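Local coordinates for nucleoprotein (Human coronavirus NL63, PDB 5EPW) that packages the viral RNA genome into a helical ribonucleocapsid, and is represented here by its C-terminal dimerization domain, at the interface of chains A and B. Numbering follows the deposited sequence. Chains: chain A/B, Nucleoprotein.

The four contacts are patches of one two-fold dimer interface, and each has a twin with the chains exchanged. All distances here run between C-alpha centres. Contacts 1 and 4 are about 8 Å apart and share B:Ala75 and B:Phe79. Contact 2 lies about 9 Å from contact 1 and shares B:Ala76 with it. Helix 74-79 of chain B therefore contributes to contacts 1, 2 and 4. Contact 3 lies further off, about 14 Å from contacts 1 and 2 and about 20 Å from contact 4. There strand 91-103 pairs with its copy. The dimer is thus held by a shared sheet and by a helix of each chain packed into the other.

Contact 1: the interface of chains A and B. Residues chain A 25, 40, 47; chain B 75-76, 79-80, 98.
A:Arg25 grips the carboxylate of B:Asp80 side-on, with one nitrogen to each oxygen. NH2 donates to OD1 of B:Asp80 at 2.8 Å. This bond is almost straight, 178° at the hydrogen, and uses the syn lone pair. NE donates to OD2 of B:Asp80 at 2.9 Å, also on the syn side but 21° out of the carboxylate plane. The pair is a salt bridge, and its two bonds fix the rotation of both flat groups. A:Phe40 lies beneath the acid. Its ring has CB of B:Asp80 3.8 Å above one face, toward the rim, and the carboxylate is turned only slightly from the ring plane. A:His47 runs alongside B:Asp80, pointing the same way. The helix lies off the same face of the A:Phe40 ring, toward the rim: CZ is 3.7 Å from CA of B:Ala76, and the ortho carbon CD2 is 3.8 Å from CB of B:Phe79.

In the next shell, water 1 joins three groups. It lies 2.6 Å from OD2 of B:Asp80, 2.6 Å from the phenol OH of B:Tyr98 and 3.0 Å from the backbone O of A:Arg25. CG of B:Asp80 is anti to its backbone N (chi1 -161°), which carries the carboxylate across to chain A. B:Asp80 sits between helix 74-79 and strand 81-88 of chain B, whereas A:Arg25 begins the 3-10 helix 25-27.

Contact 2: the interface of chains A and B. Residues chain A 26, 74; chain B 68, 71-73, 76.
The backbone N of B:Asn73 donates to the carbonyl O of A:Trp26 at 3.2 Å, approaching nearly along the C=O axis. The same oxygen also faces CB of B:Ala76, 3.5 Å away. Beside this link, CB of A:Trp26 rests 4.0 Å from CA of B:Pro72. The indole is packed by the methyl CE of B:Met100, about 3.4 Å from CD2 of A:Trp26.

A:Gln74 buries 84 Å² against chain B. Its chain crosses B:Ile71 at a slant. CB of A:Gln74 touches CG2 of B:Ile71 at 3.6 Å, the branch placed anti to the backbone N of B:Ile71. Beyond CG the glutamine is extended. O of B:Ile71 sits over the face of its amide, 2.8 Å from NE2 of A:Gln74, where no N-H points, so the pair is not a hydrogen bond.

Within chain B, the side-chain OD1 of B:Asn73 accepts from the backbone N of B:Ala76 at 2.9 Å. The donor lies above the carbonyl plane. This is an N-cap for helix 74-79, and it orients the start of the helix. The site joins the 3-10 helix 25-27 and helix 74-80 of chain A to the loop between helices 64-68 and 74-79 of chain B.

Contact 3: the interface of chains A and B. Residues chain A 88, 91-94; chain B 99-101.
B:Leu101 and A:Gln93 face each other as an antiparallel pair across the two strands. B:Leu101 hides 77 Å² and A:Gln93 hides 51 Å². The CD2 methyl of B:Leu101 does the touching, 3.8 Å from CB of A:Gln93. Another neighbour of the leucine is A:Asn91, whose CG lies 4.1 Å from CB of B:Leu101. The leucine thus spans two residues on one face of the sheet. With CG pointing opposite the backbone N (chi1 -175°), the extended A:Gln93 carries its amide out over B:Lys99, and NE2 of A:Gln93 lies 3.7 Å from CD of the lysine. The contact is to the aliphatic stem, not the amine.

B:Met100 projects to the opposite face, where its CG meets CB of A:Ile94 at 3.9 Å. The backbones of this pair bond twice. N of A:Ile94 donates to O of B:Met100 at 2.8 Å, and N of B:Met100 donates to O of A:Ile94 at 2.9 Å. The bonds hold the strands in register, while the side chains above and below add apolar cover.

Both segments belong to strand 91-103, one from each chain. Their pairing builds a continuous intermolecular sheet, a hallmark of the coronavirus nucleocapsid C-terminal domain dimer.

Contact 4: the interface of chains A and B. Residues chain A 28-30, 59, 64; chain B 75, 79.
The rings of A:Phe64 and B:Phe79 lie nearly parallel, but are shifted so that mainly their rims meet. CE1 of A:Phe64 is 3.9 Å from CE2 of B:Phe79. On the opposite face of the B:Phe79 ring comes A:Pro30, set over the same rim. Its CG is 3.7 Å from CD2 and 3.8 Å from CE2 of B:Phe79. The phenylalanine edge is therefore wedged between a proline and an aromatic ring of chain A. The face of A:Phe64 turned toward B:Phe79 also carries CG1 of A:Val59, 3.8 Å above the plane and toward the rim.

B:Ala75 packs beside these groups and hides 45 Å². Its CB touches CG1 of A:Val59 at 3.5 Å and CD of A:Pro30 at 4.0 Å. The CG1 branch of A:Val59 stands beside its own backbone N (chi1 -51°), which lets one methyl meet both the alanine and the A:Phe64 ring. The CA of B:Ala75 faces CZ of A:Phe64 at 4.1 Å. A:Val29 adds a looser contact through CG1, at 4.3 Å from CB of B:Ala75.

The contacts described here are between carbon atoms. B:Ala75 and B:Phe79 are one turn apart on helix 74-79, so one side of that helix is inserted into chain A. The socket there is made by the loop with A:Pro30, the loop with A:Val59 and the start of helix 64-68.

Contact 1: the interface of chains A and B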
loop_
_atom_site.group_PDB
_atom_site.type_symbol
_atom_site.label_atom_id
_atom_site.label_comp_id
_atom_site.label_asym_id
_atom_site.label_seq_id
_atom_site.Cartn_x
_atom_site.Cartn_y
_atom_site.Cartn_z
ATOM N N ARG A 25 3.755 11.284 -7.175
ATOM C CA ARG A 25 3.359 10.131 -7.917
ATOM C C ARG A 25 2.478 9.112 -7.099
ATOM O O ARG A 25 1.592 8.503 -7.648
ATOM C CB ARG A 25 4.599 9.452 -8.465
ATOM C CG ARG A 25 4.350 8.316 -9.346
ATOM C CD ARG A 25 5.661 7.970 -10.152
ATOM N NE ARG A 25 5.462 6.699 -10.852
ATOM C CZ ARG A 25 6.057 6.286 -11.987
ATOM N NH1 ARG A 25 6.872 7.107 -12.648
ATOM N NH2 ARG A 25 5.829 5.089 -12.490
ATOM N N PHE A 40 1.678 7.521 -14.600
ATOM C CA PHE A 40 2.618 6.495 -14.069
ATOM C C PHE A 40 3.620 6.158 -15.178
ATOM O O PHE A 40 4.663 6.732 -15.196
ATOM C CB PHE A 40 1.886 5.268 -13.489
ATOM C CG PHE A 40 0.911 5.622 -12.351
ATOM C CD1 PHE A 40 1.372 6.381 -11.255
ATOM C CD2 PHE A 40 -0.413 5.265 -12.398
ATOM C CE1 PHE A 40 0.497 6.781 -10.243
ATOM C CE2 PHE A 40 -1.266 5.622 -11.316
ATOM C CZ PHE A 40 -0.738 6.328 -10.247
ATOM N N HIS A 47 5.712 -2.767 -13.438
ATOM C CA HIS A 47 4.451 -1.993 -13.287
ATOM C C HIS A 47 3.432 -2.732 -14.122
ATOM O O HIS A 47 3.139 -2.316 -15.267
ATOM C CB HIS A 47 4.605 -0.546 -13.758
ATOM C CG HIS A 47 5.800 0.145 -13.178
ATOM N ND1 HIS A 47 7.073 -0.025 -13.682
ATOM C CD2 HIS A 47 5.951 0.974 -12.122
ATOM C CE1 HIS A 47 7.947 0.658 -12.959
ATOM N NE2 HIS A 47 7.271 1.346 -12.042
ATOM N N ALA B 75 -5.282 3.340 -5.957
ATOM C CA ALA B 75 -5.171 3.328 -7.439
ATOM C C ALA B 75 -3.657 3.411 -7.774
ATOM O O ALA B 75 -3.187 2.615 -8.636
ATOM C CB ALA B 75 -5.924 4.519 -8.014
ATOM N N ALA B 76 -2.878 4.203 -7.080
ATOM C CA ALA B 76 -1.386 4.259 -7.238
ATOM C C ALA B 76 -0.780 2.885 -6.945
ATOM O O ALA B 76 0.034 2.322 -7.662
ATOM C CB ALA B 76 -0.674 5.312 -6.419
ATOM N N PHE B 79 -1.798 0.370 -9.934
ATOM C CA PHE B 79 -1.248 0.680 -11.256
ATOM C C PHE B 79 0.225 0.939 -11.238
ATOM O O PHE B 79 0.870 1.030 -12.333
ATOM C CB PHE B 79 -1.945 1.875 -11.900
ATOM C CG PHE B 79 -3.340 1.614 -12.334
ATOM C CD1 PHE B 79 -3.617 0.676 -13.334
ATOM C CD2 PHE B 79 -4.435 2.238 -11.679
ATOM C CE1 PHE B 79 -4.899 0.402 -13.744
ATOM C CE2 PHE B 79 -5.737 2.011 -12.127
ATOM C CZ PHE B 79 -5.950 1.134 -13.172
ATOM N N ASP B 80 0.876 1.100 -10.092
ATOM C CA ASP B 80 2.255 1.568 -10.046
ATOM C C ASP B 80 3.125 0.689 -9.141
ATOM O O ASP B 80 4.203 1.099 -8.728
ATOM C CB ASP B 80 2.340 3.064 -9.710
ATOM C CG ASP B 80 3.665 3.714 -10.088
ATOM O OD1 ASP B 80 4.149 3.327 -11.200
ATOM O OD2 ASP B 80 4.050 4.669 -9.395
ATOM N N TYR B 98 6.009 -1.968 -3.995
ATOM C CA TYR B 98 5.748 -0.576 -4.435
ATOM C C TYR B 98 6.993 0.267 -4.048
ATOM O O TYR B 98 7.334 0.299 -2.871
ATOM C CB TYR B 98 4.446 -0.047 -3.795
ATOM C CG TYR B 98 4.185 1.391 -4.202
ATOM C CD1 TYR B 98 3.654 1.668 -5.438
ATOM C CD2 TYR B 98 4.634 2.439 -3.400
ATOM C CE1 TYR B 98 3.512 3.039 -5.875
ATOM C CE2 TYR B 98 4.456 3.741 -3.794
ATOM C CZ TYR B 98 3.900 4.031 -5.000
ATOM O OH TYR B 98 3.766 5.361 -5.358
HETATM O O HOH W 1 2.443 5.675 -7.569
#

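Contact 2: the interface of chains A and B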
loop_
_atom_site.group_PDB
_atom_site.type_symbol
_atom_site.label_atom_id
_atom_site.label_comp_id
_atom_site.label_asym_id
_atom_site.label_seq_id
_atom_site.Cartn_x
_atom_site.Cartn_y
_atom_site.Cartn_z
ATOM N N TRP A 26 2.763 9.025 -5.808
ATOM C CA TRP A 26 2.037 8.114 -4.927
ATOM C C TRP A 26 0.637 8.597 -4.608
ATOM O O TRP A 26 -0.141 7.813 -3.973
ATOM C CB TRP A 26 2.825 7.805 -3.662
ATOM C CG TRP A 26 3.188 9.038 -2.821
ATOM C CD1 TRP A 26 2.598 9.450 -1.716
ATOM C CD2 TRP A 26 4.376 9.857 -2.932
ATOM N NE1 TRP A 26 3.198 10.578 -1.210
ATOM C CE2 TRP A 26 4.332 10.817 -1.918
ATOM C CE3 TRP A 26 5.466 9.834 -3.817
ATOM C CZ2 TRP A 26 5.319 11.761 -1.743
ATOM C CZ3 TRP A 26 6.458 10.788 -3.646
ATOM C CH2 TRP A 26 6.350 11.737 -2.630
ATOM N N GLN A 74 -4.840 2.400 3.187
ATOM C CA GLN A 74 -3.582 3.009 3.583
ATOM C C GLN A 74 -3.092 2.491 4.932
ATOM O O GLN A 74 -1.888 2.307 5.124
ATOM C CB GLN A 74 -3.578 4.588 3.547
ATOM C CG GLN A 74 -3.653 5.163 2.099
ATOM C CD GLN A 74 -3.379 6.701 1.899
ATOM O OE1 GLN A 74 -3.360 7.527 2.798
ATOM N NE2 GLN A 74 -3.042 7.005 0.740
ATOM N N ALA B 68 0.463 9.522 6.779
ATOM C CA ALA B 68 -0.369 9.278 5.625
ATOM C C ALA B 68 0.010 10.049 4.373
ATOM O O ALA B 68 -0.356 9.693 3.224
ATOM C CB ALA B 68 -1.848 9.439 5.963
ATOM N N ILE B 71 1.953 7.586 2.152
ATOM C CA ILE B 71 1.389 6.220 1.897
ATOM C C ILE B 71 0.652 6.347 0.585
ATOM O O ILE B 71 -0.257 7.200 0.421
ATOM C CB ILE B 71 0.398 5.759 3.035
ATOM C CG1 ILE B 71 1.008 5.843 4.423
ATOM C CG2 ILE B 71 -0.070 4.332 2.624
ATOM C CD1 ILE B 71 0.028 5.595 5.521
ATOM N N PRO B 72 0.964 5.490 -0.477
ATOM C CA PRO B 72 0.122 5.589 -1.675
ATOM C C PRO B 72 -1.322 5.267 -1.530
ATOM O O PRO B 72 -1.676 4.389 -0.648
ATOM C CB PRO B 72 0.714 4.535 -2.622
ATOM C CG PRO B 72 1.357 3.649 -1.686
ATOM C CD PRO B 72 1.926 4.411 -0.504
ATOM N N ASN B 73 -2.114 5.847 -2.414
ATOM C CA ASN B 73 -3.488 5.487 -2.490
ATOM C C ASN B 73 -3.749 4.196 -3.209
ATOM O O ASN B 73 -2.803 3.575 -3.746
ATOM C CB ASN B 73 -4.339 6.692 -3.025
ATOM C CG ASN B 73 -4.185 6.876 -4.507
ATOM O OD1 ASN B 73 -4.502 5.894 -5.329
ATOM N ND2 ASN B 73 -3.671 8.040 -4.898
ATOM N N ALA B 76 -2.878 4.203 -7.080
ATOM C CA ALA B 76 -1.386 4.259 -7.238
ATOM C C ALA B 76 -0.780 2.885 -6.945
ATOM O O ALA B 76 0.034 2.322 -7.662
ATOM C CB ALA B 76 -0.674 5.312 -6.419
#

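Contact 3: the interface of chains A and B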
loop_
_atom_site.group_PDB
_atom_site.type_symbol
_atom_site.label_atom_id
_atom_site.label_comp_id
_atom_site.label_asym_id
_atom_site.label_seq_id
_atom_site.Cartn_x
_atom_site.Cartn_y
_atom_site.Cartn_z
ATOM N N VAL A 88 18.890 7.470 -3.298
ATOM C CA VAL A 88 19.019 7.492 -4.701
ATOM C C VAL A 88 19.113 8.992 -5.086
ATOM O O VAL A 88 18.068 9.691 -5.157
ATOM C CB VAL A 88 17.813 6.852 -5.403
ATOM C CG1 VAL A 88 17.955 6.884 -6.929
ATOM C CG2 VAL A 88 17.600 5.405 -4.930
ATOM N N ASN A 91 16.925 11.850 -3.499
ATOM C CA ASN A 91 15.671 11.200 -2.986
ATOM C C ASN A 91 16.004 10.126 -2.028
ATOM O O ASN A 91 17.088 9.547 -2.006
ATOM C CB ASN A 91 14.961 10.557 -4.170
ATOM C CG ASN A 91 14.610 11.527 -5.235
ATOM O OD1 ASN A 91 15.119 11.471 -6.400
ATOM N ND2 ASN A 91 13.756 12.423 -4.900
ATOM N N VAL A 92 15.008 9.794 -1.179
ATOM C CA VAL A 92 14.988 8.517 -0.475
ATOM C C VAL A 92 13.862 7.638 -1.174
ATOM O O VAL A 92 12.737 8.097 -1.418
ATOM C CB VAL A 92 14.617 8.700 0.975
ATOM C CG1 VAL A 92 14.445 7.389 1.720
ATOM C CG2 VAL A 92 15.685 9.555 1.699
ATOM N N GLN A 93 14.317 6.467 -1.595
ATOM C CA GLN A 93 13.429 5.432 -2.204
ATOM C C GLN A 93 12.861 4.627 -0.982
ATOM O O GLN A 93 13.604 3.945 -0.284
ATOM C CB GLN A 93 14.176 4.521 -3.126
ATOM C CG GLN A 93 13.219 3.540 -3.828
ATOM C CD GLN A 93 14.002 2.377 -4.493
ATOM O OE1 GLN A 93 14.777 1.687 -3.842
ATOM N NE2 GLN A 93 13.900 2.306 -5.705
ATOM N N ILE A 94 11.521 4.690 -0.861
ATOM C CA ILE A 94 10.784 3.898 0.114
ATOM C C ILE A 94 10.152 2.721 -0.711
ATOM O O ILE A 94 9.481 2.930 -1.707
ATOM C CB ILE A 94 9.653 4.687 0.774
ATOM C CG1 ILE A 94 10.224 5.953 1.496
ATOM C CG2 ILE A 94 8.908 3.770 1.782
ATOM C CD1 ILE A 94 9.165 6.865 2.090
ATOM N N LYS B 99 7.531 1.008 -5.003
ATOM C CA LYS B 99 8.701 1.871 -4.761
ATOM C C LYS B 99 8.302 3.320 -5.055
ATOM O O LYS B 99 7.691 3.601 -6.092
ATOM C CB LYS B 99 9.802 1.470 -5.702
ATOM C CG LYS B 99 10.321 0.098 -5.354
ATOM C CD LYS B 99 11.383 -0.388 -6.355
ATOM C CE LYS B 99 11.800 -1.811 -6.055
ATOM N NZ LYS B 99 12.970 -2.162 -6.982
ATOM N N MET B 100 8.687 4.217 -4.168
ATOM C CA MET B 100 8.428 5.674 -4.373
ATOM C C MET B 100 9.656 6.440 -3.984
ATOM O O MET B 100 10.386 6.122 -3.025
ATOM C CB MET B 100 7.218 6.152 -3.585
ATOM C CG MET B 100 7.260 5.821 -2.091
ATOM S SD MET B 100 5.737 6.176 -1.173
ATOM C CE MET B 100 6.048 7.895 -0.640
ATOM N N LEU B 101 9.926 7.445 -4.851
ATOM C CA LEU B 101 11.080 8.391 -4.600
ATOM C C LEU B 101 10.592 9.696 -3.892
ATOM O O LEU B 101 9.754 10.406 -4.468
ATOM C CB LEU B 101 11.739 8.762 -5.976
ATOM C CG LEU B 101 12.413 7.595 -6.645
ATOM C CD1 LEU B 101 12.817 8.001 -8.081
ATOM C CD2 LEU B 101 13.558 7.060 -5.861
#

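Contact 4: the interface of chains A and B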
loop_
_atom_site.group_PDB
_atom_site.type_symbol
_atom_site.label_atom_id
_atom_site.label_comp_id
_atom_site.label_asym_id
_atom_site.label_seq_id
_atom_site.Cartn_x
_atom_site.Cartn_y
_atom_site.Cartn_z
ATOM N N ARG A 28 -1.383 10.078 -7.139
ATOM C CA ARG A 28 -2.165 10.234 -8.389
ATOM C C ARG A 28 -3.298 9.254 -8.496
ATOM O O ARG A 28 -3.177 8.075 -8.019
ATOM C CB ARG A 28 -1.226 10.219 -9.613
ATOM C CG ARG A 28 -0.111 11.258 -9.505
ATOM C CD ARG A 28 0.798 11.293 -10.737
ATOM N NE ARG A 28 1.869 12.224 -10.498
ATOM C CZ ARG A 28 3.135 12.148 -10.931
ATOM N NH1 ARG A 28 3.465 11.175 -11.732
ATOM N NH2 ARG A 28 4.045 13.030 -10.500
ATOM N N VAL A 29 -4.371 9.586 -9.228
ATOM C CA VAL A 29 -5.502 8.744 -9.494
ATOM C C VAL A 29 -5.806 8.849 -10.966
ATOM O O VAL A 29 -6.303 9.886 -11.415
ATOM C CB VAL A 29 -6.738 9.137 -8.575
ATOM C CG1 VAL A 29 -7.917 8.283 -8.868
ATOM C CG2 VAL A 29 -6.344 9.003 -7.090
ATOM N N PRO A 30 -5.498 7.832 -11.754
ATOM C CA PRO A 30 -5.749 7.943 -13.170
ATOM C C PRO A 30 -7.216 7.810 -13.500
ATOM O O PRO A 30 -7.928 6.997 -12.925
ATOM C CB PRO A 30 -4.934 6.761 -13.735
ATOM C CG PRO A 30 -4.970 5.737 -12.637
ATOM C CD PRO A 30 -4.920 6.523 -11.385
ATOM N N VAL A 59 -9.327 4.433 -12.895
ATOM C CA VAL A 59 -10.372 4.139 -11.919
ATOM C C VAL A 59 -11.793 4.278 -12.462
ATOM O O VAL A 59 -12.751 3.759 -11.831
ATOM C CB VAL A 59 -10.197 4.931 -10.645
ATOM C CG1 VAL A 59 -8.776 4.806 -10.098
ATOM C CG2 VAL A 59 -10.594 6.396 -10.761
ATOM N N PHE A 64 -13.062 -1.679 -12.196
ATOM C CA PHE A 64 -12.171 -1.152 -11.095
ATOM C C PHE A 64 -12.756 -1.378 -9.714
ATOM O O PHE A 64 -12.016 -1.777 -8.797
ATOM C CB PHE A 64 -11.642 0.247 -11.323
ATOM C CG PHE A 64 -10.529 0.569 -10.373
ATOM C CD1 PHE A 64 -9.246 0.089 -10.605
ATOM C CD2 PHE A 64 -10.738 1.340 -9.274
ATOM C CE1 PHE A 64 -8.228 0.340 -9.626
ATOM C CE2 PHE A 64 -9.758 1.590 -8.308
ATOM C CZ PHE A 64 -8.470 1.116 -8.521
ATOM N N ALA B 75 -5.282 3.340 -5.957
ATOM C CA ALA B 75 -5.171 3.328 -7.439
ATOM C C ALA B 75 -3.657 3.411 -7.774
ATOM O O ALA B 75 -3.187 2.615 -8.636
ATOM C CB ALA B 75 -5.924 4.519 -8.014
ATOM N N PHE B 79 -1.798 0.370 -9.934
ATOM C CA PHE B 79 -1.248 0.680 -11.256
ATOM C C PHE B 79 0.225 0.939 -11.238
ATOM O O PHE B 79 0.870 1.030 -12.333
ATOM C CB PHE B 79 -1.945 1.875 -11.900
ATOM C CG PHE B 79 -3.340 1.614 -12.334
ATOM C CD1 PHE B 79 -3.617 0.676 -13.334
ATOM C CD2 PHE B 79 -4.435 2.238 -11.679
ATOM C CE1 PHE B 79 -4.899 0.402 -13.744
ATOM C CE2 PHE B 79 -5.737 2.011 -12.127
ATOM C CZ PHE B 79 -5.950 1.134 -13.172
#